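Local coordinates for protein chitooligosaccharide oxidase (Gibberella zeae, PDB 6Y0R) that oxidises the C1 hydroxyl of chitooligosaccharides to the lactone, using bound FAD and passing the electrons to molecular oxygen to give hydrogen peroxide, at residues V118-I128 against E140-A148; L181-P190 against F216-F227. All blocks are in the same frame, centred on the assembly; numbering follows the deposited sequence.

Interaction 1 of 2, residues V118-I128 against E140-A148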
loop_
_atom_site.group_PDB
_atom_site.type_symbol
_atom_site.label_atom_id
_atom_site.label_comp_id
_atom_site.label_asym_id
_atom_site.label_seq_id
_atom_site.Cartn_x
_atom_site.Cartn_y
_atom_site.Cartn_z
ATOM N N VAL A 118 18.926 -4.925 -4.232
ATOM C CA VAL A 118 18.781 -5.000 -2.764
ATOM C C VAL A 118 20.162 -5.265 -2.191
ATOM O O VAL A 118 20.732 -6.353 -2.527
ATOM C CB VAL A 118 17.821 -6.137 -2.377
ATOM C CG1 VAL A 118 17.705 -6.235 -0.865
ATOM C CG2 VAL A 118 16.479 -6.012 -3.059
ATOM N N LYS A 119 20.658 -4.388 -1.331
ATOM C CA LYS A 119 22.014 -4.526 -0.725
ATOM C C LYS A 119 21.920 -4.481 0.788
ATOM O O LYS A 119 21.703 -3.398 1.365
ATOM C CB LYS A 119 22.934 -3.431 -1.275
ATOM C CG LYS A 119 23.188 -3.495 -2.771
ATOM C CD LYS A 119 24.121 -2.391 -3.249
ATOM C CE LYS A 119 24.286 -2.366 -4.756
ATOM N NZ LYS A 119 24.977 -1.119 -5.190
ATOM N N LEU A 120 22.218 -5.489 1.411
ATOM C CA LEU A 120 22.224 -5.561 2.880
ATOM C C LEU A 120 23.660 -5.419 3.358
ATOM O O LEU A 120 24.514 -6.209 2.888
ATOM C CB LEU A 120 21.672 -6.923 3.294
ATOM C CG LEU A 120 21.623 -7.309 4.762
ATOM C CD1 LEU A 120 20.712 -6.394 5.544
ATOM C CD2 LEU A 120 21.358 -8.775 5.084
ATOM N N ALA A 121 23.773 -4.637 4.351
ATOM C CA ALA A 121 25.092 -4.322 4.962
ATOM C C ALA A 121 25.255 -5.115 6.259
ATOM O O ALA A 121 24.252 -5.618 6.821
ATOM C CB ALA A 121 25.201 -2.832 5.179
ATOM N N LYS A 122 26.489 -5.224 6.752
ATOM C CA LYS A 122 26.778 -6.064 7.934
ATOM C C LYS A 122 26.098 -5.489 9.179
ATOM O O LYS A 122 25.779 -6.273 10.061
ATOM C CB LYS A 122 28.291 -6.232 8.098
ATOM C CG LYS A 122 28.896 -7.241 7.130
ATOM C CD LYS A 122 30.071 -8.043 7.686
ATOM C CE LYS A 122 30.212 -9.417 7.055
ATOM N NZ LYS A 122 31.445 -10.099 7.518
ATOM N N ASP A 123 25.800 -4.190 9.230
ATOM C CA ASP A 123 25.155 -3.595 10.428
ATOM C C ASP A 123 23.620 -3.770 10.397
ATOM O O ASP A 123 22.973 -3.248 11.309
ATOM C CB ASP A 123 25.568 -2.133 10.590
ATOM C CG ASP A 123 25.115 -1.221 9.468
ATOM O OD1 ASP A 123 24.433 -1.709 8.564
ATOM O OD2 ASP A 123 25.434 -0.022 9.535
ATOM N N GLY A 124 23.059 -4.474 9.410
ATOM C CA GLY A 124 21.608 -4.749 9.337
ATOM C C GLY A 124 20.842 -3.640 8.617
ATOM O O GLY A 124 19.620 -3.769 8.399
ATOM N N THR A 125 21.528 -2.604 8.168
ATOM C CA THR A 125 20.918 -1.596 7.254
ATOM C C THR A 125 20.888 -2.144 5.826
ATOM O O THR A 125 21.730 -2.975 5.438
ATOM C CB THR A 125 21.666 -0.264 7.313
ATOM O OG1 THR A 125 20.921 0.649 6.514
ATOM C CG2 THR A 125 23.045 -0.369 6.727
ATOM N N ALA A 126 19.930 -1.717 5.018
ATOM C CA ALA A 126 19.790 -2.175 3.632
ATOM C C ALA A 126 19.502 -0.977 2.735
ATOM O O ALA A 126 18.701 -0.143 3.127
ATOM C CB ALA A 126 18.683 -3.189 3.509
ATOM N N LYS A 127 20.107 -0.948 1.564
ATOM C CA LYS A 127 19.830 0.066 0.537
ATOM C C LYS A 127 19.119 -0.659 -0.587
ATOM O O LYS A 127 19.678 -1.644 -1.145
ATOM C CB LYS A 127 21.125 0.699 0.044
ATOM C CG LYS A 127 21.793 1.524 1.126
ATOM C CD LYS A 127 23.074 2.191 0.692
ATOM C CE LYS A 127 23.538 3.174 1.740
ATOM N NZ LYS A 127 25.014 3.275 1.753
ATOM N N ILE A 128 17.910 -0.210 -0.912
ATOM C CA ILE A 128 17.042 -0.902 -1.885
ATOM C C ILE A 128 16.542 0.097 -2.916
ATOM O O ILE A 128 16.076 1.180 -2.525
ATOM C CB ILE A 128 15.893 -1.608 -1.168
ATOM C CG1 ILE A 128 16.415 -2.404 0.033
ATOM C CG2 ILE A 128 15.121 -2.436 -2.170
ATOM C CD1 ILE A 128 15.322 -3.094 0.843
ATOM N N GLU A 140 15.869 -11.557 -1.224
ATOM C CA GLU A 140 17.265 -11.060 -1.112
ATOM C C GLU A 140 17.640 -10.815 0.335
ATOM O O GLU A 140 18.735 -11.187 0.733
ATOM C CB GLU A 140 17.493 -9.788 -1.933
ATOM C CG GLU A 140 17.554 -10.063 -3.421
ATOM C CD GLU A 140 18.800 -10.814 -3.879
ATOM O OE1 GLU A 140 19.769 -10.843 -3.124
ATOM O OE2 GLU A 140 18.787 -11.355 -5.012
ATOM N N LEU A 141 16.785 -10.206 1.151
ATOM C CA LEU A 141 17.170 -9.946 2.545
ATOM C C LEU A 141 17.291 -11.274 3.291
ATOM O O LEU A 141 18.143 -11.387 4.172
ATOM C CB LEU A 141 16.161 -9.006 3.206
ATOM C CG LEU A 141 16.133 -7.597 2.635
ATOM C CD1 LEU A 141 15.102 -6.777 3.413
ATOM C CD2 LEU A 141 17.505 -6.909 2.684
ATOM N N TRP A 142 16.396 -12.203 3.010
ATOM C CA TRP A 142 16.417 -13.542 3.645
ATOM C C TRP A 142 17.728 -14.242 3.264
ATOM O O TRP A 142 18.436 -14.719 4.171
ATOM C CB TRP A 142 15.207 -14.342 3.197
ATOM C CG TRP A 142 15.206 -15.760 3.680
ATOM C CD1 TRP A 142 15.425 -16.847 2.897
ATOM C CD2 TRP A 142 14.872 -16.250 4.988
ATOM N NE1 TRP A 142 15.278 -17.985 3.634
ATOM C CE2 TRP A 142 14.919 -17.653 4.913
ATOM C CE3 TRP A 142 14.546 -15.661 6.208
ATOM C CZ2 TRP A 142 14.714 -18.450 6.034
ATOM C CZ3 TRP A 142 14.315 -16.450 7.310
ATOM C CH2 TRP A 142 14.369 -17.839 7.219
ATOM N N ASN A 143 18.041 -14.274 1.991
ATOM C CA ASN A 143 19.212 -15.071 1.518
ATOM C C ASN A 143 20.510 -14.357 1.923
ATOM O O ASN A 143 21.468 -15.027 2.355
ATOM C CB ASN A 143 19.150 -15.280 0.018
ATOM C CG ASN A 143 18.047 -16.210 -0.438
ATOM O OD1 ASN A 143 17.543 -17.016 0.335
ATOM N ND2 ASN A 143 17.752 -16.194 -1.721
ATOM N N GLN A 144 20.577 -13.035 1.864
ATOM C CA GLN A 144 21.839 -12.303 2.162
ATOM C C GLN A 144 22.160 -12.374 3.659
ATOM O O GLN A 144 23.364 -12.416 4.012
ATOM C CB GLN A 144 21.776 -10.851 1.671
ATOM C CG GLN A 144 21.842 -10.704 0.159
ATOM C CD GLN A 144 21.818 -9.260 -0.279
ATOM O OE1 GLN A 144 22.431 -8.404 0.356
ATOM N NE2 GLN A 144 21.053 -8.972 -1.320
ATOM N N GLY A 145 21.179 -12.409 4.560
ATOM C CA GLY A 145 21.466 -12.259 5.989
ATOM C C GLY A 145 20.371 -12.674 6.927
ATOM O O GLY A 145 20.507 -12.388 8.128
ATOM N N LYS A 146 19.343 -13.382 6.457
ATOM C CA LYS A 146 18.198 -13.775 7.301
ATOM C C LYS A 146 17.629 -12.514 7.989
ATOM O O LYS A 146 17.446 -12.474 9.222
ATOM C CB LYS A 146 18.670 -14.829 8.291
ATOM C CG LYS A 146 17.557 -15.648 8.865
ATOM C CD LYS A 146 18.032 -16.757 9.788
ATOM C CE LYS A 146 16.891 -17.660 10.187
ATOM N NZ LYS A 146 17.295 -18.566 11.297
ATOM N N ARG A 147 17.447 -11.484 7.169
ATOM C CA ARG A 147 16.883 -10.194 7.594
ATOM C C ARG A 147 15.538 -10.008 6.870
ATOM O O ARG A 147 15.227 -10.753 5.931
ATOM C CB ARG A 147 17.845 -9.039 7.321
ATOM C CG ARG A 147 19.245 -9.242 7.911
ATOM C CD ARG A 147 19.192 -9.330 9.399
ATOM N NE ARG A 147 18.833 -8.091 10.077
ATOM C CZ ARG A 147 18.933 -7.912 11.376
ATOM N NH1 ARG A 147 19.378 -8.897 12.153
ATOM N NH2 ARG A 147 18.599 -6.759 11.917
ATOM N N ALA A 148 14.775 -9.024 7.325
ATOM C CA ALA A 148 13.408 -8.778 6.817
ATOM C C ALA A 148 13.043 -7.311 7.031
ATOM O O ALA A 148 13.672 -6.631 7.850
ATOM C CB ALA A 148 12.432 -9.698 7.514
#
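In the PCMH-type FAD-binding domain, the hairpin of strands 118-120 and 125-128 packs against the end of helix 134-145, and Gln-144 reaches from that helix to the backbone of Val-118 and Leu-120. The axes of the segments, strand 118-120 and helix 140-145, pass 8.6 Å apart at 35°, close enough for a side-chain amide to bridge them. Gln-144 NE2 donates to Val-118 O over 2.9 Å, nearly straight at 169°; the acceptor lies in the amide plane, whereas the donor stands above the carbonyl plane of Val-118. Gln-144 OE1 accepts from Leu-120 N at 3.1 Å, so one amide serves Val-118 O and Leu-120 N together. Its second N-H bond, also close to the amide plane, goes to Glu-140 OE1 at 2.9 Å on the anti side of the carboxylate; the bend of Glu-140 at chi2 (-70°) turns the carboxylate toward Gln-144.

Beside these bonds, Leu-141 sends CD2 to Val-118 CG1 at 3.6 Å, the two side chains crossing at about a right angle, and the same methyl reaches Ala-126 CB at 4.0 Å. Farther along, Leu-120 CD2 lies 3.6 Å from Arg-147 CG and equally near Gly-145 CA. The guanidinium of Arg-147 continues past Gly-124, and its NE bonds to Thr-226 OG1. With both N-H groups of Gln-144 NE2 spent on Val-118 O and Glu-140 OE1, and OE1 on Leu-120 N, the pattern fixes which end of the amide is nitrogen; a negative Glu-140 would probably add electrostatic attraction to its own N-H only.

Interaction 2 of 2, residues L181-P190 against F216-F227. With FAD (flavin-adenine dinucleotide), chain B.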
loop_
_atom_site.group_PDB
_atom_site.type_symbol
_atom_site.label_atom_id
_atom_site.label_comp_id
_atom_site.label_asym_id
_atom_site.label_seq_id
_atom_site.Cartn_x
_atom_site.Cartn_y
_atom_site.Cartn_z
ATOM N N LEU A 181 10.527 1.749 9.245
ATOM C CA LEU A 181 11.945 1.317 9.408
ATOM C C LEU A 181 12.833 2.037 8.410
ATOM O O LEU A 181 14.021 1.718 8.306
ATOM C CB LEU A 181 12.015 -0.201 9.247
ATOM C CG LEU A 181 11.451 -0.986 10.443
ATOM C CD1 LEU A 181 11.587 -2.481 10.226
ATOM C CD2 LEU A 181 12.114 -0.573 11.739
ATOM N N MET A 182 12.287 2.995 7.668
ATOM C CA MET A 182 13.071 3.807 6.743
ATOM C C MET A 182 13.967 4.745 7.557
ATOM O O MET A 182 13.471 5.412 8.493
ATOM C CB MET A 182 12.156 4.602 5.802
ATOM C CG MET A 182 12.863 5.165 4.590
ATOM S SD MET A 182 11.739 6.191 3.535
ATOM C CE MET A 182 10.430 4.990 3.368
ATOM N N ILE A 183 15.246 4.799 7.213
ATOM C CA ILE A 183 16.228 5.678 7.897
ATOM C C ILE A 183 16.837 6.666 6.903
ATOM O O ILE A 183 17.527 7.595 7.369
ATOM C CB ILE A 183 17.299 4.846 8.615
ATOM C CG1 ILE A 183 18.117 3.989 7.654
ATOM C CG2 ILE A 183 16.660 4.031 9.719
ATOM C CD1 ILE A 183 19.250 3.254 8.367
ATOM N N GLY A 184 16.645 6.486 5.613
ATOM C CA GLY A 184 17.183 7.432 4.623
ATOM C C GLY A 184 16.584 7.230 3.266
ATOM O O GLY A 184 15.966 6.204 3.045
ATOM N N ALA A 185 16.749 8.196 2.374
ATOM C CA ALA A 185 16.302 8.059 0.974
ATOM C C ALA A 185 17.140 8.967 0.082
ATOM O O ALA A 185 17.624 10.018 0.550
ATOM C CB ALA A 185 14.820 8.400 0.826
ATOM N N THR A 186 17.267 8.565 -1.157
ATOM C CA THR A 186 17.857 9.384 -2.217
ATOM C C THR A 186 16.741 9.758 -3.178
ATOM O O THR A 186 16.027 8.853 -3.682
ATOM C CB THR A 186 19.055 8.658 -2.829
ATOM O OG1 THR A 186 19.928 8.340 -1.741
ATOM C CG2 THR A 186 19.752 9.514 -3.857
ATOM N N VAL A 187 16.630 11.056 -3.492
ATOM C CA VAL A 187 15.511 11.577 -4.318
ATOM C C VAL A 187 16.093 12.417 -5.440
ATOM O O VAL A 187 16.979 13.266 -5.141
ATOM C CB VAL A 187 14.537 12.406 -3.461
ATOM C CG1 VAL A 187 13.346 12.824 -4.310
ATOM C CG2 VAL A 187 14.108 11.677 -2.205
ATOM N N VAL A 188 15.609 12.178 -6.642
ATOM C CA VAL A 188 15.829 13.060 -7.807
ATOM C C VAL A 188 14.746 14.134 -7.721
ATOM O O VAL A 188 13.566 13.826 -8.001
ATOM C CB VAL A 188 15.826 12.322 -9.148
ATOM C CG1 VAL A 188 15.935 13.310 -10.314
ATOM C CG2 VAL A 188 16.953 11.271 -9.192
ATOM N N LEU A 189 15.137 15.339 -7.325
ATOM C CA LEU A 189 14.164 16.456 -7.227
ATOM C C LEU A 189 13.679 16.845 -8.603
ATOM O O LEU A 189 14.219 16.484 -9.651
ATOM C CB LEU A 189 14.759 17.646 -6.477
ATOM C CG LEU A 189 15.160 17.404 -5.027
ATOM C CD1 LEU A 189 15.677 18.692 -4.425
ATOM C CD2 LEU A 189 13.999 16.882 -4.175
ATOM N N PRO A 190 12.574 17.602 -8.681
ATOM C CA PRO A 190 12.058 18.006 -9.986
ATOM C C PRO A 190 12.969 18.873 -10.888
ATOM O O PRO A 190 12.676 18.960 -12.073
ATOM C CB PRO A 190 10.774 18.768 -9.599
ATOM C CG PRO A 190 10.383 18.125 -8.296
ATOM C CD PRO A 190 11.695 17.932 -7.556
ATOM N N PHE A 216 7.332 14.629 -4.518
ATOM C CA PHE A 216 8.528 15.491 -4.288
ATOM C C PHE A 216 9.661 15.150 -5.249
ATOM O O PHE A 216 10.768 15.673 -5.021
ATOM C CB PHE A 216 8.957 15.421 -2.826
ATOM C CG PHE A 216 7.825 15.661 -1.857
ATOM C CD1 PHE A 216 7.234 16.908 -1.742
ATOM C CD2 PHE A 216 7.318 14.636 -1.079
ATOM C CE1 PHE A 216 6.209 17.138 -0.848
ATOM C CE2 PHE A 216 6.290 14.870 -0.193
ATOM C CZ PHE A 216 5.712 16.105 -0.095
ATOM N N GLY A 217 9.410 14.335 -6.266
ATOM C CA GLY A 217 10.469 13.864 -7.175
ATOM C C GLY A 217 10.497 12.352 -7.258
ATOM O O GLY A 217 9.575 11.708 -6.773
ATOM N N VAL A 218 11.527 11.805 -7.893
ATOM C CA VAL A 218 11.662 10.332 -8.081
ATOM C C VAL A 218 12.556 9.806 -6.966
ATOM O O VAL A 218 13.746 10.143 -6.892
ATOM C CB VAL A 218 12.191 9.946 -9.460
ATOM C CG1 VAL A 218 12.210 8.421 -9.577
ATOM C CG2 VAL A 218 11.427 10.555 -10.623
ATOM N N VAL A 219 12.020 8.938 -6.113
ATOM C CA VAL A 219 12.850 8.249 -5.102
ATOM C C VAL A 219 13.649 7.213 -5.885
ATOM O O VAL A 219 13.061 6.518 -6.720
ATOM C CB VAL A 219 12.002 7.655 -3.964
ATOM C CG1 VAL A 219 12.866 6.847 -2.999
ATOM C CG2 VAL A 219 11.271 8.780 -3.230
ATOM N N VAL A 220 14.974 7.171 -5.716
ATOM C CA VAL A 220 15.808 6.204 -6.508
ATOM C C VAL A 220 16.536 5.239 -5.566
ATOM O O VAL A 220 17.072 4.258 -6.095
ATOM C CB VAL A 220 16.828 6.924 -7.414
ATOM C CG1 VAL A 220 16.133 7.641 -8.538
ATOM C CG2 VAL A 220 17.688 7.883 -6.617
ATOM N N GLU A 221 16.537 5.490 -4.274
ATOM C CA GLU A 221 17.071 4.582 -3.225
ATOM C C GLU A 221 16.343 4.829 -1.909
ATOM O O GLU A 221 16.117 5.989 -1.491
ATOM C CB GLU A 221 18.579 4.776 -3.035
ATOM C CG GLU A 221 19.231 3.639 -2.257
ATOM C CD GLU A 221 20.711 3.858 -1.957
ATOM O OE1 GLU A 221 21.533 3.362 -2.742
ATOM O OE2 GLU A 221 21.033 4.524 -0.926
ATOM N N LEU A 222 16.058 3.750 -1.211
ATOM C CA LEU A 222 15.493 3.765 0.132
ATOM C C LEU A 222 16.444 2.997 1.026
ATOM O O LEU A 222 16.883 1.917 0.601
ATOM C CB LEU A 222 14.122 3.079 0.131
ATOM C CG LEU A 222 13.075 3.837 -0.677
ATOM C CD1 LEU A 222 11.869 2.971 -0.963
ATOM C CD2 LEU A 222 12.684 5.082 0.098
ATOM N N GLU A 223 16.713 3.534 2.201
ATOM C CA GLU A 223 17.556 2.837 3.194
ATOM C C GLU A 223 16.678 2.488 4.382
ATOM O O GLU A 223 15.931 3.332 4.861
ATOM C CB GLU A 223 18.747 3.699 3.609
ATOM C CG GLU A 223 19.692 2.948 4.542
ATOM C CD GLU A 223 21.061 3.578 4.730
ATOM O OE1 GLU A 223 21.178 4.835 4.551
ATOM O OE2 GLU A 223 22.003 2.801 5.044
ATOM N N PHE A 224 16.853 1.295 4.928
ATOM C CA PHE A 224 16.066 0.782 6.067
ATOM C C PHE A 224 16.972 0.143 7.118
ATOM O O PHE A 224 18.015 -0.427 6.767
ATOM C CB PHE A 224 15.110 -0.331 5.614
ATOM C CG PHE A 224 14.106 0.060 4.557
ATOM C CD1 PHE A 224 14.459 0.072 3.220
ATOM C CD2 PHE A 224 12.828 0.466 4.940
ATOM C CE1 PHE A 224 13.537 0.454 2.255
ATOM C CE2 PHE A 224 11.906 0.856 3.979
ATOM C CZ PHE A 224 12.261 0.820 2.640
ATOM N N GLN A 225 16.502 0.143 8.347
ATOM C CA GLN A 225 17.044 -0.721 9.419
ATOM C C GLN A 225 16.224 -2.010 9.390
ATOM O O GLN A 225 15.046 -1.996 9.827
ATOM C CB GLN A 225 16.974 -0.050 10.787
ATOM C CG GLN A 225 17.531 -0.941 11.899
ATOM C CD GLN A 225 18.947 -1.411 11.631
ATOM O OE1 GLN A 225 19.823 -0.604 11.340
ATOM N NE2 GLN A 225 19.181 -2.723 11.675
ATOM N N THR A 226 16.797 -3.085 8.847
ATOM C CA THR A 226 16.111 -4.395 8.835
ATOM C C THR A 226 15.963 -4.944 10.260
ATOM O O THR A 226 16.708 -4.526 11.174
ATOM C CB THR A 226 16.823 -5.417 7.930
ATOM O OG1 THR A 226 18.013 -5.816 8.623
ATOM C CG2 THR A 226 17.091 -4.890 6.541
ATOM N N PHE A 227 15.091 -5.935 10.419
ATOM C CA PHE A 227 14.996 -6.746 11.653
ATOM C C PHE A 227 15.363 -8.191 11.295
ATOM O O PHE A 227 15.411 -8.565 10.096
ATOM C CB PHE A 227 13.640 -6.654 12.350
ATOM C CG PHE A 227 12.453 -6.954 11.478
ATOM C CD1 PHE A 227 11.977 -8.250 11.325
ATOM C CD2 PHE A 227 11.795 -5.918 10.836
ATOM C CE1 PHE A 227 10.872 -8.515 10.520
ATOM C CE2 PHE A 227 10.707 -6.190 10.017
ATOM C CZ PHE A 227 10.248 -7.480 9.867
HETATM P PA FAD B . 3.041 2.126 -8.636
HETATM O O1A FAD B . 1.768 2.119 -9.379
HETATM O O2A FAD B . 4.319 1.949 -9.353
HETATM O O5B FAD B . 3.170 3.454 -7.767
HETATM C C5B FAD B . 2.229 3.790 -6.746
HETATM C C4B FAD B . 2.320 5.275 -6.447
HETATM O O4B FAD B . 3.634 5.579 -5.914
HETATM C C3B FAD B . 2.163 6.247 -7.634
HETATM O O3B FAD B . 1.671 7.519 -7.189
HETATM C C2B FAD B . 3.597 6.400 -8.118
HETATM O O2B FAD B . 3.833 7.557 -8.925
HETATM C C1B FAD B . 4.336 6.435 -6.808
HETATM N N9A FAD B . 5.719 5.992 -6.877
HETATM C C8A FAD B . 6.146 4.715 -7.135
HETATM N N7A FAD B . 7.469 4.614 -7.137
HETATM C C5A FAD B . 7.918 5.903 -6.874
HETATM C C6A FAD B . 9.209 6.450 -6.757
HETATM N N6A FAD B . 10.304 5.693 -6.859
HETATM N N1A FAD B . 9.329 7.787 -6.522
HETATM C C2A FAD B . 8.190 8.505 -6.447
HETATM N N3A FAD B . 6.921 8.093 -6.516
HETATM C C4A FAD B . 6.845 6.767 -6.739
HETATM N N1 FAD B . -0.720 -2.698 0.230
HETATM C C2 FAD B . -0.446 -2.944 1.520
HETATM O O2 FAD B . -0.196 -1.979 2.330
HETATM N N3 FAD B . -0.397 -4.234 1.964
HETATM C C4 FAD B . -0.627 -5.334 1.153
HETATM O O4 FAD B . -0.553 -6.485 1.616
HETATM C C4X FAD B . -0.907 -5.102 -0.215
HETATM N N5 FAD B . -1.077 -6.141 -1.037
HETATM C C5X FAD B . -1.212 -5.879 -2.382
HETATM C C6 FAD B . -1.318 -6.966 -3.291
HETATM C C7 FAD B . -1.478 -6.744 -4.649
HETATM C C7M FAD B . -1.619 -7.907 -5.611
HETATM C C8 FAD B . -1.474 -5.381 -5.160
HETATM C C8M FAD B . -1.521 -5.054 -6.639
HETATM C C9 FAD B . -1.411 -4.317 -4.236
HETATM C C9A FAD B . -1.287 -4.546 -2.859
HETATM N N10 FAD B . -1.180 -3.473 -1.958
HETATM C C10 FAD B . -0.949 -3.713 -0.598
HETATM C "C1'" FAD B . -1.279 -2.079 -2.400
HETATM C "C2'" FAD B . 0.102 -1.489 -2.694
HETATM O "O2'" FAD B . 0.785 -1.170 -1.481
HETATM C "C3'" FAD B . -0.094 -0.247 -3.525
HETATM O "O3'" FAD B . -0.756 -0.678 -4.737
HETATM C "C4'" FAD B . 1.255 0.415 -3.812
HETATM O "O4'" FAD B . 1.113 1.832 -4.022
HETATM C "C5'" FAD B . 1.875 -0.229 -5.019
HETATM O "O5'" FAD B . 3.229 0.225 -5.208
HETATM P P FAD B . 3.865 0.033 -6.647
HETATM O O1P FAD B . 5.255 0.550 -6.615
HETATM O O2P FAD B . 3.654 -1.341 -7.169
HETATM O O3P FAD B . 2.876 0.960 -7.536
HETATM O O HOH W 1 19.265 6.281 0.129
#
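Strands 182-188 and 218-225 run antiparallel, the axes of these segments approaching to 4.4 Å at 157°, and two classic bulges interrupt the ladder. At one, Ile-183 and Gly-184 both face Glu-223: Ile-183 N bonds to Glu-223 O at 2.9 Å, while the bond from Gly-184 N is weak. At the other, Val-220 and Glu-221 face Thr-186, whose O takes a 172° bond from Val-220 N and a weak one from Glu-221 N.

On the face of Met-182, Ala-185 and Val-187, Met-182 SD lies 3.7 Å from Leu-222 CD2, a methyl that also meets Ala-185 CB. The sheet belongs to the PCMH-type domain, and the adenine of FAD meets the backbone of strand 218-225 at the edge turned away from 182-188: Val-219 N donates to N1A at 3.0 Å and Val-219 O accepts from N6A at 2.9 Å, a pairing that matches the Watson-Crick edge of the base. Gly-217 brings its O near FAD C2A, and its lack of a CB is what lets the backbone pass so close to Val-188 O.

Thr-186 and Glu-221 stand on the other face as a hydrogen-bonded pair, and one water joins them, 2.9 Å from Thr-186 OG1 and donating to Glu-221 OE2. Ile-183 places CG1 between its backbone N and carbonyl carbon (chi1 62°), which lays that carbon 3.6 Å from Glu-223 CG; the carboxylate beyond bonds through OE2 to Thr-125 OG1. At the far end Leu-181 CD1 meets the ring edge of Phe-227, 3.5 Å from CD2, and the Phe-227 ring stacks with His-175.

Interactions 1 and 2, with centres about 15 Å apart, share one antiparallel sheet: strand 218-228 pairs with 182-188 in interaction 2 and with strands 125-128 and 147-148 of interaction 1. Their junction is direct, with Ile-128 N 2.8 Å from Leu-222 O and Gly-124 O 2.6 Å from Thr-226 OG1, both probable hydrogen bonds. Thus strand 218-228 connects the helix-packed hairpin to the ladder at the cofactor. Interaction 2 touches the adenine of FAD through Val-219, with Gly-217 and Val-218 also in the pocket. Interaction 1 does not reach the cofactor: the Ile-128 side chain lies about 11 Å from it.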